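Local structure of pectinesterase 1 (Solanum lycopersicum, 1XG2) at residues K107-A112 and A129-L134. The protein hydrolyses the methyl esters of pectin in the plant cell wall, releasing methanol, through the catalytic pectinesterase domain that makes up this chain. Numbering follows the deposited sequence.
Sequences KDQAVA and AYQDTL
Gln131 illustrates how a side chain with a probable catalytic role can be laid along a neighbouring backbone. CG stands anti to the backbone N (chi1 173°) and the chain runs on extended, alongside residues 108-109. Gln131 CB rests against Asp108 O at 3.7 Å, its CG lies near N and CA of Gln109, and its OE1 ends 3.4 Å from Asp108 CA. There a water donates to both Gln131 OE1 and Asp108 OD1, tying the amide oxygen to the carboxylate. NE2 reaches the Gln109 side chain, whose amide stacks on that of Gln131 with planes 22° apart. Both segments lie in loops, the second running into strand 134-136, on successive turns of the right-handed parallel beta-helix of pectinesterases, at the active site: Gln131 is the likely transition-state stabiliser, Asp132 the predicted proton donor, and Gln109 probably binds substrate. Asp132 OD2 touches Gln109 CG at 3.1 Å, while its carboxylate also lies near Asp153, the predicted nucleophile; such proximity could raise the pKa of one of the pair. Two backbone hydrogen bonds join the turns: Ala110 N to Gln131 O (3.2 Å), with the donor above the carbonyl plane, and Ala112 N to Thr133 O (2.8 Å), in the carbonyl plane on a lone pair but bent to 140° at the hydrogen.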
loop_
_atom_site.group_PDB
_atom_site.type_symbol
_atom_site.label_atom_id
_atom_site.label_comp_id
_atom_site.label_asym_id
_atom_site.label_seq_id
_atom_site.Cartn_x
_atom_site.Cartn_y
_atom_site.Cartn_z
ATOM N N LYS A 107 5.769 15.164 15.115
ATOM C CA LYS A 107 4.330 14.979 14.853
ATOM C C LYS A 107 3.920 13.529 14.570
ATOM O O LYS A 107 2.766 13.257 14.216
ATOM C CB LYS A 107 3.900 15.886 13.703
ATOM C CG LYS A 107 4.041 17.395 14.013
ATOM C CD LYS A 107 3.113 17.854 15.144
ATOM C CE LYS A 107 2.977 19.379 15.177
ATOM N NZ LYS A 107 2.122 19.809 16.281
ATOM N N ASP A 108 4.872 12.606 14.714
ATOM C CA ASP A 108 4.655 11.174 14.487
ATOM C C ASP A 108 4.166 10.920 13.046
ATOM O O ASP A 108 4.653 11.569 12.112
ATOM C CB ASP A 108 3.719 10.582 15.555
ATOM C CG ASP A 108 4.294 10.702 16.960
ATOM O OD1 ASP A 108 5.521 10.850 17.097
ATOM O OD2 ASP A 108 3.581 10.666 17.976
ATOM N N GLN A 109 3.229 9.993 12.850
ATOM C CA GLN A 109 2.809 9.624 11.487
ATOM C C GLN A 109 2.290 10.821 10.697
ATOM O O GLN A 109 1.316 11.488 11.091
ATOM C CB GLN A 109 1.738 8.530 11.500
ATOM C CG GLN A 109 2.174 7.243 12.181
ATOM C CD GLN A 109 1.622 7.080 13.595
ATOM O OE1 GLN A 109 1.519 8.059 14.346
ATOM N NE2 GLN A 109 1.265 5.871 13.953
ATOM N N ALA A 110 2.937 11.082 9.561
ATOM C CA ALA A 110 2.566 12.192 8.707
ATOM C C ALA A 110 2.979 11.855 7.257
ATOM O O ALA A 110 4.131 12.018 6.882
ATOM C CB ALA A 110 3.243 13.459 9.196
ATOM N N VAL A 111 2.012 11.374 6.486
ATOM C CA VAL A 111 2.228 10.779 5.169
ATOM C C VAL A 111 2.388 11.857 4.108
ATOM O O VAL A 111 1.622 12.832 4.079
ATOM C CB VAL A 111 1.037 9.853 4.795
ATOM C CG1 VAL A 111 1.184 9.300 3.332
ATOM C CG2 VAL A 111 0.896 8.725 5.792
ATOM N N ALA A 112 3.391 11.694 3.242
ATOM C CA ALA A 112 3.497 12.516 2.046
ATOM C C ALA A 112 2.553 11.993 0.964
ATOM O O ALA A 112 1.579 12.661 0.595
ATOM C CB ALA A 112 4.929 12.572 1.550
ATOM N N ALA A 129 9.229 13.012 3.658
ATOM C CA ALA A 129 8.689 13.246 4.995
ATOM C C ALA A 129 9.612 12.576 6.031
ATOM O O ALA A 129 10.793 12.360 5.769
ATOM C CB ALA A 129 7.264 12.729 5.094
ATOM N N TYR A 130 9.070 12.242 7.189
ATOM C CA TYR A 130 9.821 11.584 8.254
ATOM C C TYR A 130 9.187 10.235 8.569
ATOM O O TYR A 130 9.511 9.254 7.902
ATOM C CB TYR A 130 9.920 12.495 9.490
ATOM C CG TYR A 130 10.890 13.624 9.288
ATOM C CD1 TYR A 130 10.528 14.737 8.543
ATOM C CD2 TYR A 130 12.189 13.552 9.777
ATOM C CE1 TYR A 130 11.408 15.768 8.337
ATOM C CE2 TYR A 130 13.080 14.579 9.556
ATOM C CZ TYR A 130 12.683 15.678 8.837
ATOM O OH TYR A 130 13.554 16.708 8.618
ATOM N N GLN A 131 8.292 10.170 9.556
ATOM C CA GLN A 131 7.641 8.911 9.892
ATOM C C GLN A 131 6.485 8.668 8.919
ATOM O O GLN A 131 5.661 9.547 8.723
ATOM C CB GLN A 131 7.148 8.908 11.355
ATOM C CG GLN A 131 6.308 7.675 11.739
ATOM C CD GLN A 131 6.168 7.482 13.241
ATOM O OE1 GLN A 131 6.515 8.374 14.029
ATOM N NE2 GLN A 131 5.655 6.322 13.644
ATOM N N ASP A 132 6.456 7.485 8.297
ATOM C CA ASP A 132 5.364 7.064 7.406
ATOM C C ASP A 132 5.294 7.885 6.104
ATOM O O ASP A 132 4.215 8.180 5.606
ATOM C CB ASP A 132 4.000 7.135 8.097
ATOM C CG ASP A 132 3.767 6.018 9.080
ATOM O OD1 ASP A 132 4.737 5.356 9.494
ATOM O OD2 ASP A 132 2.611 5.736 9.505
ATOM N N THR A 133 6.438 8.245 5.551
ATOM C CA THR A 133 6.479 9.040 4.320
ATOM C C THR A 133 5.568 8.535 3.202
ATOM O O THR A 133 4.806 9.308 2.637
ATOM C CB THR A 133 7.920 9.047 3.788
ATOM O OG1 THR A 133 8.767 9.751 4.699
ATOM C CG2 THR A 133 8.010 9.825 2.490
ATOM N N LEU A 134 5.676 7.236 2.894
ATOM C CA LEU A 134 5.030 6.642 1.727
ATOM C C LEU A 134 4.137 5.489 2.143
ATOM O O LEU A 134 4.611 4.419 2.536
ATOM C CB LEU A 134 6.075 6.162 0.710
ATOM C CG LEU A 134 5.530 5.414 -0.510
ATOM C CD1 LEU A 134 4.581 6.320 -1.282
ATOM C CD2 LEU A 134 6.649 4.918 -1.407
HETATM O O HOH W 1 6.752 12.568 10.991
HETATM O O HOH W 2 6.782 8.178 16.698
HETATM O O HOH W 3 6.396 12.579 8.291
#